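PDB 5JBD: inactive glucansucrase from Lactobacillus reuteri, which belongs to glycoside hydrolase family 70, multidomain proteins built around a TIM-barrel-like domain. Local coordinates for residues Tyr786-Glu798 and Ile833-Gln847. Sequence-based numbering, arbitrary orientation.
Sequences YFAYTTGGGNGQE and INKWSAKYQNGTSLQ
Q847 reaches across to the backbone of Y789, joining strand 786-791, at the edge of a six-stranded antiparallel sheet, to the chain just past strand 841-845. The two strands belong to this one sheet but are not neighbours in it, and side-chain amides from strand 841-845 and from just beyond its end reach across. Q847 grips Y789 twice: OE1 takes Y789 N on a lone pair at 2.8 Å, while NE2 gives one hydrogen to Y789 O and the other to T844 OG1, which fixes the turn of the amide. Q841 NE2 likewise donates to T790 O, at 2.9 Å, while its OE1 is held by N242. Y786 OH, also bonded to E172, accepts Q847 N.

Backbone-to-backbone hydrogen bonds form at one place, where G792 and W836 make a single antiparallel bridge, bonded both ways; T791 CA adds a CH...O contact to W836 O.

A charged pair sits at the helix. E798 OE2 makes a long salt bridge to K835 NZ, 3.5 Å, and OE1 receives N834 ND2 from the syn side, but well out of the carboxylate plane.

Q797, bent at chi2 (69°), turns its amide into the loop 833-836: OE1 weakly accepts W836 NE1 at the indole edge, and NE2 points almost straight at I833 O, 2.8 Å away.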
loop_
_atom_site.group_PDB
_atom_site.type_symbol
_atom_site.label_atom_id
_atom_site.label_comp_id
_atom_site.label_asym_id
_atom_site.label_seq_id
_atom_site.Cartn_x
_atom_site.Cartn_y
_atom_site.Cartn_z
ATOM N N TYR A 786 9.162 24.713 -0.367
ATOM C CA TYR A 786 8.913 23.745 0.699
ATOM C C TYR A 786 10.071 22.752 0.694
ATOM O O TYR A 786 10.505 22.305 -0.381
ATOM C CB TYR A 786 7.596 23.016 0.356
ATOM C CG TYR A 786 7.065 21.965 1.333
ATOM C CD1 TYR A 786 6.702 22.303 2.636
ATOM C CD2 TYR A 786 6.852 20.638 0.924
ATOM C CE1 TYR A 786 6.180 21.347 3.512
ATOM C CE2 TYR A 786 6.326 19.675 1.792
ATOM C CZ TYR A 786 5.982 20.027 3.082
ATOM O OH TYR A 786 5.466 19.081 3.958
ATOM N N PHE A 787 10.579 22.406 1.876
ATOM C CA PHE A 787 11.765 21.557 1.981
ATOM C C PHE A 787 11.405 20.082 2.171
ATOM O O PHE A 787 11.720 19.461 3.187
ATOM C CB PHE A 787 12.688 22.065 3.099
ATOM C CG PHE A 787 13.156 23.487 2.917
ATOM C CD1 PHE A 787 13.668 23.930 1.694
ATOM C CD2 PHE A 787 13.138 24.378 3.981
ATOM C CE1 PHE A 787 14.117 25.235 1.535
ATOM C CE2 PHE A 787 13.598 25.680 3.832
ATOM C CZ PHE A 787 14.088 26.110 2.605
ATOM N N ALA A 788 10.757 19.513 1.157
ATOM C CA ALA A 788 10.281 18.131 1.219
ATOM C C ALA A 788 11.447 17.180 1.198
ATOM O O ALA A 788 12.469 17.461 0.557
ATOM C CB ALA A 788 9.364 17.833 0.038
ATOM N N TYR A 789 11.299 16.064 1.903
ATOM C CA TYR A 789 12.189 14.915 1.735
ATOM C C TYR A 789 11.816 14.238 0.418
ATOM O O TYR A 789 10.700 13.746 0.278
ATOM C CB TYR A 789 12.061 13.953 2.918
ATOM C CG TYR A 789 12.670 14.522 4.179
ATOM C CD1 TYR A 789 11.945 15.369 5.012
ATOM C CD2 TYR A 789 13.994 14.265 4.507
ATOM C CE1 TYR A 789 12.516 15.911 6.158
ATOM C CE2 TYR A 789 14.578 14.795 5.658
ATOM C CZ TYR A 789 13.834 15.622 6.474
ATOM O OH TYR A 789 14.400 16.158 7.600
ATOM N N THR A 790 12.729 14.281 -0.551
ATOM C CA THR A 790 12.496 13.764 -1.905
ATOM C C THR A 790 13.612 12.889 -2.492
ATOM O O THR A 790 13.407 12.248 -3.530
ATOM C CB THR A 790 12.387 14.922 -2.902
ATOM O OG1 THR A 790 13.648 15.587 -2.956
ATOM C CG2 THR A 790 11.310 15.914 -2.511
ATOM N N THR A 791 14.792 12.892 -1.872
ATOM C CA THR A 791 15.990 12.452 -2.540
ATOM C C THR A 791 16.608 11.247 -1.825
ATOM O O THR A 791 16.774 11.245 -0.599
ATOM C CB THR A 791 16.967 13.637 -2.688
ATOM O OG1 THR A 791 16.328 14.662 -3.459
ATOM C CG2 THR A 791 18.261 13.215 -3.376
ATOM N N GLY A 792 16.934 10.223 -2.612
ATOM C CA GLY A 792 17.468 8.975 -2.083
ATOM C C GLY A 792 17.178 7.808 -3.000
ATOM O O GLY A 792 17.046 7.981 -4.211
ATOM N N GLY A 793 17.079 6.623 -2.416
ATOM C CA GLY A 793 16.954 5.377 -3.171
ATOM C C GLY A 793 17.904 4.286 -2.715
ATOM O O GLY A 793 17.735 3.122 -3.109
ATOM N N GLY A 794 18.918 4.660 -1.917
ATOM C CA GLY A 794 19.854 3.713 -1.329
ATOM C C GLY A 794 20.901 3.277 -2.328
ATOM O O GLY A 794 20.879 3.686 -3.494
ATOM N N ASN A 795 21.796 2.405 -1.872
ATOM C CA ASN A 795 22.799 1.792 -2.740
ATOM C C ASN A 795 22.183 0.845 -3.776
ATOM O O ASN A 795 22.792 0.599 -4.823
ATOM C CB ASN A 795 23.863 1.067 -1.913
ATOM C CG ASN A 795 24.742 2.035 -1.121
ATOM O OD1 ASN A 795 24.875 3.222 -1.471
ATOM N ND2 ASN A 795 25.363 1.529 -0.062
ATOM N N GLY A 796 20.993 0.318 -3.495
ATOM C CA GLY A 796 20.257 -0.483 -4.475
ATOM C C GLY A 796 19.939 0.298 -5.740
ATOM O O GLY A 796 20.186 -0.178 -6.851
ATOM N N GLN A 797 19.393 1.496 -5.583
ATOM C CA GLN A 797 19.124 2.334 -6.746
ATOM C C GLN A 797 20.416 2.746 -7.468
ATOM O O GLN A 797 20.450 2.816 -8.701
ATOM C CB GLN A 797 18.317 3.577 -6.351
ATOM C CG GLN A 797 17.657 4.270 -7.538
ATOM C CD GLN A 797 16.524 3.445 -8.162
ATOM O OE1 GLN A 797 15.748 2.805 -7.451
ATOM N NE2 GLN A 797 16.411 3.484 -9.482
ATOM N N GLU A 798 21.473 3.014 -6.697
ATOM C CA GLU A 798 22.764 3.393 -7.286
ATOM C C GLU A 798 23.316 2.265 -8.129
ATOM O O GLU A 798 23.714 2.487 -9.252
ATOM C CB GLU A 798 23.810 3.770 -6.219
ATOM C CG GLU A 798 23.527 5.067 -5.469
ATOM C CD GLU A 798 23.853 6.332 -6.243
ATOM O OE1 GLU A 798 24.350 6.254 -7.401
ATOM O OE2 GLU A 798 23.578 7.429 -5.684
ATOM N N ILE A 833 18.195 6.155 -13.769
ATOM C CA ILE A 833 17.835 6.699 -12.458
ATOM C C ILE A 833 18.690 6.016 -11.374
ATOM O O ILE A 833 18.363 4.923 -10.908
ATOM C CB ILE A 833 16.326 6.547 -12.158
ATOM C CG1 ILE A 833 15.518 7.303 -13.221
ATOM C CG2 ILE A 833 16.019 7.079 -10.760
ATOM C CD1 ILE A 833 14.007 7.228 -13.063
ATOM N N ASN A 834 19.789 6.670 -10.992
ATOM C CA ASN A 834 20.653 6.183 -9.911
ATOM C C ASN A 834 20.199 6.697 -8.550
ATOM O O ASN A 834 20.598 6.153 -7.511
ATOM C CB ASN A 834 22.113 6.574 -10.164
ATOM C CG ASN A 834 22.336 8.077 -10.144
ATOM O OD1 ASN A 834 21.770 8.810 -10.945
ATOM N ND2 ASN A 834 23.165 8.540 -9.214
ATOM N N LYS A 835 19.392 7.758 -8.567
ATOM C CA LYS A 835 18.948 8.429 -7.360
ATOM C C LYS A 835 17.629 9.130 -7.642
ATOM O O LYS A 835 17.530 9.831 -8.635
ATOM C CB LYS A 835 19.994 9.466 -6.968
ATOM C CG LYS A 835 19.689 10.217 -5.685
ATOM C CD LYS A 835 20.862 11.092 -5.216
ATOM C CE LYS A 835 21.968 10.311 -4.499
ATOM N NZ LYS A 835 21.514 9.235 -3.544
ATOM N N TRP A 836 16.628 8.933 -6.784
ATOM C CA TRP A 836 15.325 9.606 -6.925
ATOM C C TRP A 836 15.437 11.042 -6.427
ATOM O O TRP A 836 16.172 11.323 -5.488
ATOM C CB TRP A 836 14.203 8.855 -6.165
ATOM C CG TRP A 836 13.960 7.478 -6.712
ATOM C CD1 TRP A 836 14.483 6.305 -6.250
ATOM C CD2 TRP A 836 13.165 7.141 -7.851
ATOM N NE1 TRP A 836 14.070 5.258 -7.036
ATOM C CE2 TRP A 836 13.253 5.739 -8.023
ATOM C CE3 TRP A 836 12.394 7.888 -8.747
ATOM C CZ2 TRP A 836 12.574 5.063 -9.056
ATOM C CZ3 TRP A 836 11.719 7.219 -9.781
ATOM C CH2 TRP A 836 11.819 5.823 -9.926
ATOM N N SER A 837 14.708 11.942 -7.070
ATOM C CA SER A 837 14.570 13.325 -6.616
ATOM C C SER A 837 13.253 13.887 -7.183
ATOM O O SER A 837 12.544 13.179 -7.903
ATOM C CB SER A 837 15.783 14.154 -7.046
ATOM O OG SER A 837 15.770 14.414 -8.435
ATOM N N ALA A 838 12.938 15.147 -6.863
ATOM C CA ALA A 838 11.622 15.729 -7.155
ATOM C C ALA A 838 11.265 15.768 -8.634
ATOM O O ALA A 838 10.082 15.656 -8.992
ATOM C CB ALA A 838 11.515 17.125 -6.566
ATOM N N LYS A 839 12.269 15.909 -9.499
ATOM C CA LYS A 839 12.013 15.950 -10.936
ATOM C C LYS A 839 11.306 14.695 -11.465
ATOM O O LYS A 839 10.660 14.772 -12.504
ATOM C CB LYS A 839 13.292 16.230 -11.734
ATOM C CG LYS A 839 14.295 15.097 -11.803
ATOM C CD LYS A 839 15.562 15.579 -12.509
ATOM C CE LYS A 839 16.554 14.449 -12.708
ATOM N NZ LYS A 839 17.861 14.948 -13.227
ATOM N N TYR A 840 11.416 13.570 -10.744
ATOM C CA TYR A 840 10.730 12.322 -11.085
ATOM C C TYR A 840 9.448 12.058 -10.273
ATOM O O TYR A 840 8.931 10.923 -10.285
ATOM C CB TYR A 840 11.697 11.137 -10.908
ATOM C CG TYR A 840 12.881 11.141 -11.836
ATOM C CD1 TYR A 840 12.717 11.327 -13.212
ATOM C CD2 TYR A 840 14.178 10.952 -11.351
ATOM C CE1 TYR A 840 13.801 11.332 -14.062
ATOM C CE2 TYR A 840 15.273 10.959 -12.202
ATOM C CZ TYR A 840 15.080 11.146 -13.552
ATOM O OH TYR A 840 16.151 11.155 -14.417
ATOM N N GLN A 841 8.924 13.088 -9.602
ATOM C CA GLN A 841 7.810 12.951 -8.647
ATOM C C GLN A 841 6.712 13.981 -8.927
ATOM O O GLN A 841 7.004 15.115 -9.341
ATOM C CB GLN A 841 8.330 13.126 -7.210
ATOM C CG GLN A 841 9.333 12.057 -6.816
ATOM C CD GLN A 841 10.030 12.330 -5.493
ATOM O OE1 GLN A 841 9.509 13.018 -4.612
ATOM N NE2 GLN A 841 11.214 11.759 -5.343
ATOM N N ASN A 842 5.464 13.568 -8.702
ATOM C CA ASN A 842 4.294 14.432 -8.880
ATOM C C ASN A 842 4.039 15.314 -7.671
ATOM O O ASN A 842 3.529 16.425 -7.819
ATOM C CB ASN A 842 3.014 13.594 -9.101
ATOM C CG ASN A 842 2.965 12.914 -10.460
ATOM O OD1 ASN A 842 2.444 11.782 -10.579
ATOM N ND2 ASN A 842 3.457 13.574 -11.480
ATOM N N GLY A 843 4.395 14.826 -6.482
ATOM C CA GLY A 843 4.097 15.534 -5.247
ATOM C C GLY A 843 4.295 14.624 -4.069
ATOM O O GLY A 843 4.886 13.548 -4.200
ATOM N N THR A 844 3.828 15.058 -2.908
ATOM C CA THR A 844 3.935 14.264 -1.689
ATOM C C THR A 844 2.744 14.534 -0.803
ATOM O O THR A 844 2.176 15.630 -0.843
ATOM C CB THR A 844 5.246 14.557 -0.901
ATOM O OG1 THR A 844 5.280 13.797 0.320
ATOM C CG2 THR A 844 5.362 16.030 -0.552
ATOM N N SER A 845 2.370 13.543 0.008
ATOM C CA SER A 845 1.495 13.794 1.141
ATOM C C SER A 845 2.218 14.725 2.118
ATOM O O SER A 845 3.442 14.810 2.107
ATOM C CB SER A 845 1.065 12.500 1.835
ATOM O OG SER A 845 2.166 11.657 2.128
ATOM N N LEU A 846 1.455 15.448 2.930
ATOM C CA LEU A 846 2.033 16.455 3.818
ATOM C C LEU A 846 3.042 15.775 4.741
ATOM O O LEU A 846 2.764 14.712 5.288
ATOM C CB LEU A 846 0.948 17.168 4.629
ATOM C CG LEU A 846 -0.221 17.803 3.870
ATOM C CD1 LEU A 846 -1.147 18.534 4.834
ATOM C CD2 LEU A 846 0.245 18.726 2.750
ATOM N N GLN A 847 4.233 16.366 4.881
ATOM C CA GLN A 847 5.328 15.699 5.592
ATOM C C GLN A 847 5.511 16.133 7.050
ATOM O O GLN A 847 6.446 15.675 7.716
ATOM C CB GLN A 847 6.633 15.866 4.801
ATOM C CG GLN A 847 6.598 15.155 3.455
ATOM C CD GLN A 847 7.957 15.073 2.785
ATOM O OE1 GLN A 847 8.927 15.673 3.246
ATOM N NE2 GLN A 847 8.029 14.356 1.665
HETATM O O HOH W 1 20.232 6.230 -4.585
#